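Long-range contacts in prohead core protein protease (Enterobacteria phage T4, PDB 5JBL), which cleaves many prohead proteins during phage assembly as a self-activated serine protease, so that the fragments can leave and make space for DNA: residues L64-V69 with Y76-L81; E91-K96 with I117-M122; R161-L166 with K181-V186. The protein carries 3 engineered substitutions. All blocks are in the same frame, centred on the assembly; numbering follows the deposited sequence.

Contact 1 (L64-V69 with Y76-L81). Engineered in segment 64-69: Leu64 (natural residue Met).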
loop_
_atom_site.group_PDB
_atom_site.type_symbol
_atom_site.label_atom_id
_atom_site.label_comp_id
_atom_site.label_asym_id
_atom_site.label_seq_id
_atom_site.Cartn_x
_atom_site.Cartn_y
_atom_site.Cartn_z
ATOM N N LEU C 64 4.364 15.444 -26.976
ATOM C CA LEU C 64 4.556 16.879 -26.798
ATOM C C LEU C 64 4.323 17.564 -28.138
ATOM O O LEU C 64 4.411 16.940 -29.200
ATOM C CB LEU C 64 5.967 17.224 -26.284
ATOM C CG LEU C 64 6.438 16.637 -24.948
ATOM C CD1 LEU C 64 7.180 15.330 -25.189
ATOM C CD2 LEU C 64 7.303 17.619 -24.188
ATOM N N GLN C 65 4.041 18.862 -28.085
ATOM C CA GLN C 65 3.769 19.634 -29.292
ATOM C C GLN C 65 4.462 20.982 -29.241
ATOM O O GLN C 65 4.363 21.689 -28.235
ATOM C CB GLN C 65 2.279 19.859 -29.477
ATOM C CG GLN C 65 1.503 18.591 -29.685
ATOM C CD GLN C 65 0.048 18.871 -29.919
ATOM O OE1 GLN C 65 -0.705 19.091 -28.973
ATOM N NE2 GLN C 65 -0.354 18.911 -31.185
ATOM N N ALA C 66 5.121 21.347 -30.343
ATOM C CA ALA C 66 5.750 22.645 -30.522
ATOM C C ALA C 66 4.833 23.569 -31.310
ATOM O O ALA C 66 3.953 23.124 -32.053
ATOM C CB ALA C 66 7.086 22.506 -31.267
ATOM N N GLU C 67 5.045 24.870 -31.116
ATOM C CA GLU C 67 4.469 25.922 -31.961
ATOM C C GLU C 67 2.946 25.942 -31.900
ATOM O O GLU C 67 2.287 26.370 -32.847
ATOM C CB GLU C 67 4.940 25.780 -33.410
ATOM C CG GLU C 67 6.440 25.892 -33.597
ATOM C CD GLU C 67 6.967 27.295 -33.333
ATOM O OE1 GLU C 67 6.176 28.265 -33.404
ATOM O OE2 GLU C 67 8.182 27.428 -33.066
ATOM N N VAL C 68 2.366 25.475 -30.799
ATOM C CA VAL C 68 0.933 25.606 -30.577
ATOM C C VAL C 68 0.697 26.069 -29.147
ATOM O O VAL C 68 1.457 25.736 -28.233
ATOM C CB VAL C 68 0.177 24.292 -30.862
ATOM C CG1 VAL C 68 0.233 23.963 -32.341
ATOM C CG2 VAL C 68 0.748 23.163 -30.052
ATOM N N VAL C 69 -0.345 26.876 -28.961
ATOM C CA VAL C 69 -0.770 27.249 -27.616
ATOM C C VAL C 69 -1.466 26.051 -26.982
ATOM O O VAL C 69 -2.510 25.598 -27.467
ATOM C CB VAL C 69 -1.687 28.480 -27.656
ATOM C CG1 VAL C 69 -2.134 28.870 -26.242
ATOM C CG2 VAL C 69 -0.975 29.632 -28.331
ATOM N N TYR C 76 5.586 26.247 -26.867
ATOM C CA TYR C 76 6.981 25.835 -26.896
ATOM C C TYR C 76 7.547 26.090 -28.287
ATOM O O TYR C 76 7.148 25.402 -29.235
ATOM C CB TYR C 76 7.115 24.355 -26.529
ATOM C CG TYR C 76 6.901 24.065 -25.065
ATOM C CD1 TYR C 76 5.639 24.161 -24.492
ATOM C CD2 TYR C 76 7.965 23.699 -24.254
ATOM C CE1 TYR C 76 5.444 23.912 -23.144
ATOM C CE2 TYR C 76 7.784 23.445 -22.923
ATOM C CZ TYR C 76 6.530 23.544 -22.371
ATOM O OH TYR C 76 6.393 23.287 -21.032
ATOM N N PRO C 77 8.453 27.049 -28.474
ATOM C CA PRO C 77 9.037 27.259 -29.810
ATOM C C PRO C 77 9.796 26.026 -30.285
ATOM O O PRO C 77 10.397 25.299 -29.488
ATOM C CB PRO C 77 9.974 28.459 -29.605
ATOM C CG PRO C 77 9.395 29.194 -28.403
ATOM C CD PRO C 77 8.871 28.084 -27.510
ATOM N N LYS C 78 9.776 25.796 -31.608
ATOM C CA LYS C 78 10.265 24.516 -32.123
ATOM C C LYS C 78 11.747 24.307 -31.827
ATOM O O LYS C 78 12.158 23.208 -31.427
ATOM C CB LYS C 78 10.015 24.390 -33.625
ATOM C CG LYS C 78 10.357 22.978 -34.102
ATOM C CD LYS C 78 9.824 22.640 -35.474
ATOM C CE LYS C 78 10.006 21.157 -35.763
ATOM N NZ LYS C 78 9.805 20.857 -37.207
ATOM N N ARG C 79 12.563 25.342 -32.020
ATOM C CA ARG C 79 13.998 25.213 -31.782
ATOM C C ARG C 79 14.284 24.860 -30.324
ATOM O O ARG C 79 15.188 24.066 -30.029
ATOM C CB ARG C 79 14.694 26.516 -32.189
ATOM C CG ARG C 79 16.213 26.524 -32.152
ATOM C CD ARG C 79 16.748 27.822 -32.775
ATOM N NE ARG C 79 18.124 28.109 -32.379
ATOM C CZ ARG C 79 18.796 29.199 -32.738
ATOM N NH1 ARG C 79 18.223 30.116 -33.509
ATOM N NH2 ARG C 79 20.045 29.375 -32.325
ATOM N N ILE C 80 13.506 25.425 -29.401
ATOM C CA ILE C 80 13.741 25.182 -27.980
ATOM C C ILE C 80 13.340 23.767 -27.597
ATOM O O ILE C 80 14.053 23.087 -26.844
ATOM C CB ILE C 80 12.988 26.237 -27.147
ATOM C CG1 ILE C 80 13.619 27.613 -27.399
ATOM C CG2 ILE C 80 12.949 25.851 -25.666
ATOM C CD1 ILE C 80 12.876 28.776 -26.807
ATOM N N LEU C 81 12.195 23.295 -28.099
ATOM C CA LEU C 81 11.771 21.936 -27.772
ATOM C C LEU C 81 12.631 20.899 -28.479
ATOM O O LEU C 81 12.823 19.795 -27.950
ATOM C CB LEU C 81 10.301 21.718 -28.129
ATOM C CG LEU C 81 9.619 20.494 -27.521
ATOM C CD1 LEU C 81 9.658 20.470 -25.976
ATOM C CD2 LEU C 81 8.212 20.387 -28.032
HETATM O O HOH W 1 3.871 24.606 -27.984
#
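Glu67, in the loop just after strand 53-65, reaches the start of helix 78-93: its OE2 accepts the backbone N-H of Lys78 at 2.7 Å, met on the anti side of the carboxylate and 28° out of its plane. The side chain is bent to get there. CG lies anti to the carbonyl carbon, which sets it 3.9 Å from Lys78 CB in a packing contact, and the fold at chi2 (-69°) then brings OE2 to Lys78 N. The two side chains cross at about a right angle. Lys78 runs on extended, and its NZ bonds Gly126 O.

One backbone bond, Glu67 N to Tyr76 O at 2.9 Å, holds the main chains together. Water 1 adds a second link, donating to Gln65 O and Val68 O and accepting from Tyr76 N at 2.6 Å. Next to these polar contacts Leu81 packs on the strand end. With its CG anti to the backbone N (chi1 -164°), CD2 sits 4.0 Å from Ala66 CB and CD1 4.1 Å from CD2 of Leu64, an engineered residue. Tyr76 turns its ring away, and its OH bonds Glu28, at an inferred autolytic cleavage site.

The end of a strand and the loop that follows it thus meet a helix whose N-cap position is Pro77, with a carboxylate accepting a first-turn N-H, the bonding typical of a helix N-terminus although the acceptor comes from a separate segment.

Contact 2 (E91-K96 with I117-M122)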
loop_
_atom_site.group_PDB
_atom_site.type_symbol
_atom_site.label_atom_id
_atom_site.label_comp_id
_atom_site.label_asym_id
_atom_site.label_seq_id
_atom_site.Cartn_x
_atom_site.Cartn_y
_atom_site.Cartn_z
ATOM N N GLU C 91 20.068 11.791 -22.596
ATOM C CA GLU C 91 20.295 11.636 -21.167
ATOM C C GLU C 91 19.411 10.564 -20.536
ATOM O O GLU C 91 19.828 9.923 -19.566
ATOM C CB GLU C 91 20.063 12.975 -20.471
ATOM C CG GLU C 91 21.178 13.987 -20.725
ATOM C CD GLU C 91 20.767 15.416 -20.390
ATOM O OE1 GLU C 91 21.232 16.348 -21.084
ATOM O OE2 GLU C 91 19.977 15.609 -19.441
ATOM N N GLN C 92 18.207 10.342 -21.051
ATOM C CA GLN C 92 17.289 9.440 -20.361
ATOM C C GLN C 92 16.788 8.295 -21.226
ATOM O O GLN C 92 16.790 7.140 -20.774
ATOM C CB GLN C 92 16.100 10.228 -19.806
ATOM C CG GLN C 92 16.466 11.191 -18.686
ATOM C CD GLN C 92 15.276 11.521 -17.804
ATOM O OE1 GLN C 92 14.454 10.647 -17.498
ATOM N NE2 GLN C 92 15.168 12.789 -17.395
ATOM N N VAL C 93 16.347 8.565 -22.454
ATOM C CA VAL C 93 15.740 7.498 -23.253
ATOM C C VAL C 93 16.780 6.446 -23.618
ATOM O O VAL C 93 16.608 5.256 -23.322
ATOM C CB VAL C 93 15.067 8.080 -24.509
ATOM C CG1 VAL C 93 14.461 6.951 -25.350
ATOM C CG2 VAL C 93 13.993 9.104 -24.106
ATOM N N LEU C 94 17.893 6.868 -24.235
ATOM C CA LEU C 94 18.910 5.922 -24.681
ATOM C C LEU C 94 19.667 5.276 -23.522
ATOM O O LEU C 94 20.285 4.217 -23.707
ATOM C CB LEU C 94 19.887 6.631 -25.634
ATOM C CG LEU C 94 19.201 7.088 -26.927
ATOM C CD1 LEU C 94 20.173 7.792 -27.896
ATOM C CD2 LEU C 94 18.496 5.895 -27.598
ATOM N N THR C 95 19.672 5.898 -22.347
ATOM C CA THR C 95 20.309 5.312 -21.170
ATOM C C THR C 95 19.359 4.430 -20.368
ATOM O O THR C 95 19.760 3.904 -19.317
ATOM C CB THR C 95 20.862 6.420 -20.268
ATOM O OG1 THR C 95 19.779 7.247 -19.830
ATOM C CG2 THR C 95 21.866 7.290 -21.039
ATOM N N LYS C 96 18.122 4.249 -20.850
ATOM C CA LYS C 96 17.114 3.387 -20.224
ATOM C C LYS C 96 16.683 3.920 -18.851
ATOM O O LYS C 96 16.418 3.156 -17.931
ATOM C CB LYS C 96 17.616 1.945 -20.119
ATOM C CG LYS C 96 18.044 1.321 -21.449
ATOM C CD LYS C 96 16.918 1.373 -22.461
ATOM C CE LYS C 96 17.285 0.642 -23.744
ATOM N NZ LYS C 96 16.172 0.687 -24.741
ATOM N N ILE C 117 5.517 3.852 -16.379
ATOM C CA ILE C 117 5.850 3.661 -17.784
ATOM C C ILE C 117 7.329 3.921 -17.981
ATOM O O ILE C 117 7.984 4.574 -17.167
ATOM C CB ILE C 117 5.051 4.593 -18.734
ATOM C CG1 ILE C 117 5.320 6.061 -18.417
ATOM C CG2 ILE C 117 3.590 4.337 -18.638
ATOM C CD1 ILE C 117 6.351 6.696 -19.361
ATOM N N ILE C 118 7.853 3.430 -19.100
ATOM C CA ILE C 118 9.194 3.786 -19.529
ATOM C C ILE C 118 9.144 4.121 -21.014
ATOM O O ILE C 118 8.574 3.370 -21.811
ATOM C CB ILE C 118 10.214 2.672 -19.217
ATOM C CG1 ILE C 118 11.620 3.119 -19.633
ATOM C CG2 ILE C 118 9.811 1.325 -19.873
ATOM C CD1 ILE C 118 12.740 2.244 -19.091
ATOM N N ILE C 119 9.724 5.261 -21.381
ATOM C CA ILE C 119 9.756 5.696 -22.773
ATOM C C ILE C 119 10.876 4.963 -23.497
ATOM O O ILE C 119 12.037 5.020 -23.081
ATOM C CB ILE C 119 9.942 7.222 -22.866
ATOM C CG1 ILE C 119 8.703 7.926 -22.310
ATOM C CG2 ILE C 119 10.265 7.646 -24.326
ATOM C CD1 ILE C 119 8.758 9.454 -22.348
ATOM N N GLU C 120 10.532 4.278 -24.603
ATOM C CA GLU C 120 11.506 3.531 -25.390
ATOM C C GLU C 120 12.020 4.293 -26.600
ATOM O O GLU C 120 13.115 3.988 -27.081
ATOM C CB GLU C 120 10.907 2.206 -25.895
ATOM C CG GLU C 120 10.306 1.377 -24.794
ATOM C CD GLU C 120 10.066 -0.059 -25.217
ATOM O OE1 GLU C 120 9.846 -0.306 -26.423
ATOM O OE2 GLU C 120 10.102 -0.937 -24.336
ATOM N N ASP C 121 11.264 5.258 -27.108
ATOM C CA ASP C 121 11.687 5.955 -28.318
ATOM C C ASP C 121 10.857 7.214 -28.450
ATOM O O ASP C 121 9.709 7.271 -27.994
ATOM C CB ASP C 121 11.527 5.075 -29.568
ATOM C CG ASP C 121 12.421 5.522 -30.728
ATOM O OD1 ASP C 121 12.484 4.800 -31.746
ATOM O OD2 ASP C 121 13.058 6.594 -30.627
ATOM N N MET C 122 11.459 8.234 -29.034
ATOM C CA MET C 122 10.763 9.480 -29.329
ATOM C C MET C 122 11.228 9.944 -30.691
ATOM O O MET C 122 12.372 9.703 -31.068
ATOM C CB MET C 122 11.013 10.589 -28.286
ATOM C CG MET C 122 10.430 10.290 -26.916
ATOM S SD MET C 122 10.815 11.531 -25.666
ATOM C CE MET C 122 9.690 12.832 -26.113
HETATM O O HOH W 2 14.340 4.694 -21.649
#
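Ile118 meets the Schellman motif that closes helix 78-93, where Lys96 has positive phi and its N bonds Val93 O: Ile118 CD1 lies 4.0 Å from Lys96 O. CG1 is anti to the backbone N (chi1 -178°), and the chain continues extended, which carries the terminal methyl across to that carbonyl. This end of the contact is part of the pentamer interface: the Lys96 backbone is hydrogen-bonded to a second subunit, and both residues pack on Gly153 of that subunit, within the region 136-155 that serves multimerization.

Ile119 makes the next approach, to Val93. Its CG2 is 4.0 Å from Val93 CG2, the two side chains crossing at a slant, and Tyr88 and Ala98 join the same apolar cluster. The carbonyl of Ile119 is used differently: water 2 donates both to it, at 2.7 Å, and to Val93 O, at 2.9 Å, bridging two acceptors that could not bond each other directly.

At Glu120 the contact is with backbone. Val93 CG1, anti to its own N (chi1 179°), comes within 3.7 Å of Glu120 O. The Glu120 side chain leaves away from the helix end, its carboxylate bound by Arg132 in a salt bridge and by Tyr58. Glu120 and Asp121 together face Arg132 in a classic beta bulge, and CG1 of Val93 also lies 4.0 Å from Asp121 N. Met122 closes the row, its SD 4.3 Å from Val93 CG2.

No direct hydrogen bond joins the two segments. The chemistry implies that their direct contacts are van der Waals and centre on Val93, with Ile118 touching Lys96 O, while a single water supplies the polar link between carbonyls.

Contact 3 (R161-L166 with K181-V186)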
loop_
_atom_site.group_PDB
_atom_site.type_symbol
_atom_site.label_atom_id
_atom_site.label_comp_id
_atom_site.label_asym_id
_atom_site.label_seq_id
_atom_site.Cartn_x
_atom_site.Cartn_y
_atom_site.Cartn_z
ATOM N N ARG C 161 6.918 16.975 -17.782
ATOM C CA ARG C 161 7.492 17.815 -16.739
ATOM C C ARG C 161 8.812 18.415 -17.210
ATOM O O ARG C 161 9.606 17.754 -17.887
ATOM C CB ARG C 161 7.727 17.022 -15.442
ATOM C CG ARG C 161 6.474 16.493 -14.772
ATOM C CD ARG C 161 6.815 15.873 -13.428
ATOM N NE ARG C 161 6.743 14.424 -13.466
ATOM C CZ ARG C 161 7.323 13.617 -12.590
ATOM N NH1 ARG C 161 8.056 14.114 -11.601
ATOM N NH2 ARG C 161 7.170 12.305 -12.713
ATOM N N GLY C 162 9.064 19.666 -16.846
ATOM C CA GLY C 162 10.330 20.253 -17.231
ATOM C C GLY C 162 10.620 21.466 -16.380
ATOM O O GLY C 162 9.822 21.852 -15.522
ATOM N N LEU C 163 11.775 22.081 -16.644
ATOM C CA LEU C 163 12.230 23.256 -15.920
ATOM C C LEU C 163 12.496 24.378 -16.910
ATOM O O LEU C 163 13.236 24.190 -17.880
ATOM C CB LEU C 163 13.502 22.962 -15.116
ATOM C CG LEU C 163 13.369 21.894 -14.029
ATOM C CD1 LEU C 163 14.741 21.469 -13.528
ATOM C CD2 LEU C 163 12.498 22.399 -12.883
ATOM N N GLY C 164 11.901 25.536 -16.669
ATOM C CA GLY C 164 12.126 26.654 -17.569
ATOM C C GLY C 164 11.465 27.908 -17.048
ATOM O O GLY C 164 11.036 27.974 -15.894
ATOM N N SER C 165 11.384 28.911 -17.921
ATOM C CA SER C 165 10.763 30.183 -17.592
ATOM C C SER C 165 9.886 30.612 -18.761
ATOM O O SER C 165 9.978 30.068 -19.866
ATOM C CB SER C 165 11.810 31.253 -17.264
ATOM O OG SER C 165 12.751 31.406 -18.314
ATOM N N LEU C 166 9.032 31.604 -18.509
ATOM C CA LEU C 166 8.000 32.014 -19.447
ATOM C C LEU C 166 8.098 33.510 -19.700
ATOM O O LEU C 166 8.504 34.278 -18.825
ATOM C CB LEU C 166 6.604 31.671 -18.903
ATOM C CG LEU C 166 6.394 30.208 -18.506
ATOM C CD1 LEU C 166 5.055 30.022 -17.790
ATOM C CD2 LEU C 166 6.462 29.330 -19.746
ATOM N N LYS C 181 14.350 22.715 -20.095
ATOM C CA LYS C 181 14.913 21.389 -19.913
ATOM C C LYS C 181 13.774 20.412 -19.659
ATOM O O LYS C 181 12.943 20.634 -18.773
ATOM C CB LYS C 181 15.924 21.370 -18.764
ATOM C CG LYS C 181 16.409 19.972 -18.409
ATOM C CD LYS C 181 17.446 20.000 -17.298
ATOM C CE LYS C 181 18.141 18.653 -17.151
ATOM N NZ LYS C 181 18.841 18.543 -15.840
ATOM N N LEU C 182 13.716 19.349 -20.451
ATOM C CA LEU C 182 12.694 18.325 -20.290
ATOM C C LEU C 182 13.198 17.293 -19.283
ATOM O O LEU C 182 14.245 16.686 -19.495
ATOM C CB LEU C 182 12.399 17.667 -21.642
ATOM C CG LEU C 182 11.283 16.614 -21.659
ATOM C CD1 LEU C 182 9.964 17.276 -21.278
ATOM C CD2 LEU C 182 11.184 15.988 -23.038
ATOM N N THR C 183 12.471 17.090 -18.188
ATOM C CA THR C 183 12.944 16.155 -17.171
ATOM C C THR C 183 12.147 14.863 -17.098
ATOM O O THR C 183 12.691 13.848 -16.669
ATOM C CB THR C 183 12.963 16.820 -15.783
ATOM O OG1 THR C 183 11.653 17.263 -15.420
ATOM C CG2 THR C 183 13.916 18.008 -15.776
ATOM N N VAL C 184 10.870 14.875 -17.476
ATOM C CA VAL C 184 10.071 13.658 -17.582
ATOM C C VAL C 184 9.218 13.793 -18.830
ATOM O O VAL C 184 8.384 14.704 -18.913
ATOM C CB VAL C 184 9.173 13.427 -16.352
ATOM C CG1 VAL C 184 8.342 12.158 -16.549
ATOM C CG2 VAL C 184 10.013 13.339 -15.082
ATOM N N GLY C 185 9.410 12.893 -19.797
ATOM C CA GLY C 185 8.711 13.027 -21.064
ATOM C C GLY C 185 7.223 12.727 -20.969
ATOM O O GLY C 185 6.410 13.392 -21.622
ATOM N N VAL C 186 6.845 11.717 -20.175
ATOM C CA VAL C 186 5.451 11.279 -20.066
ATOM C C VAL C 186 5.144 10.803 -18.649
ATOM O O VAL C 186 5.803 9.897 -18.136
ATOM C CB VAL C 186 5.107 10.138 -21.049
ATOM C CG1 VAL C 186 3.717 9.551 -20.681
ATOM C CG2 VAL C 186 5.106 10.649 -22.465
#
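Arg161 pairs with Val184 through both backbone and side chain. Its N-H reaches Val184 O at 2.9 Å, nearly straight and in the carbonyl plane. Its own carbonyl oxygen accepts twice, from Thr183 N at 3.0 Å and Val184 N at 3.2 Å, both from the same face of its plane; this double acceptance is the signature of the classic beta bulge formed by Thr183 and Val184. The Arg161 side chain lies alongside Val184 and bends at chi3 (-107°), so that CG2 of Val184 lies against one face of the guanidinium, over its centre and 3.6 Å from its plane. Salt bridges to Asp187 and Glu101 and bonds to the carbonyls of Arg107 and Asn109 fix its rotation, and the two carboxylates probably offset its charge. At their nearest atoms this side chain is about 5 Å from that of Ala104 and about 6 Å from that of Ala159, active-site positions changed in this structure.

Gly162 follows as the non-hydrogen-bonded partner of Leu182. Leu163 then restores regular antiparallel pairing: Leu163 N bonds Lys181 O at 2.8 Å, and Lys181 N returns a bond to Leu163 O at 2.9 Å.

The short strand axes run at 151° to one another. On its other edge strand 157-168 pairs with strand 24-29, through Gly162 and Leu26. Leu182 packs on Leu64 of strand 53-65, while helix 78-93 meets strand 181-189 through Gln92 on Thr183 O and Tyr88 on Gly185 N.

Overall arrangement
Contact 3 is the buried one, and the closest to the active-site positions Ala104 and Ala159, both changed in this structure; contacts 1 and 2 are partly buried. The latter two hold opposite ends of helix 78-93 against the same antiparallel sheet, whereas contact 3 joins two strands of the mixed sheet. Their chemistry differs accordingly: paired backbone bonds in contact 3, a carboxylate, one backbone bond and a water at the helix start in contact 1, and mostly apolar packing in contact 2, which alone borders another subunit. Engineered Leu64 touches both Met122 and Leu182, Ile119 CD1 packs 3.8 Å from Gly185 CA, and Gln92 NE2 bonds Thr183 O, so side chains link all three.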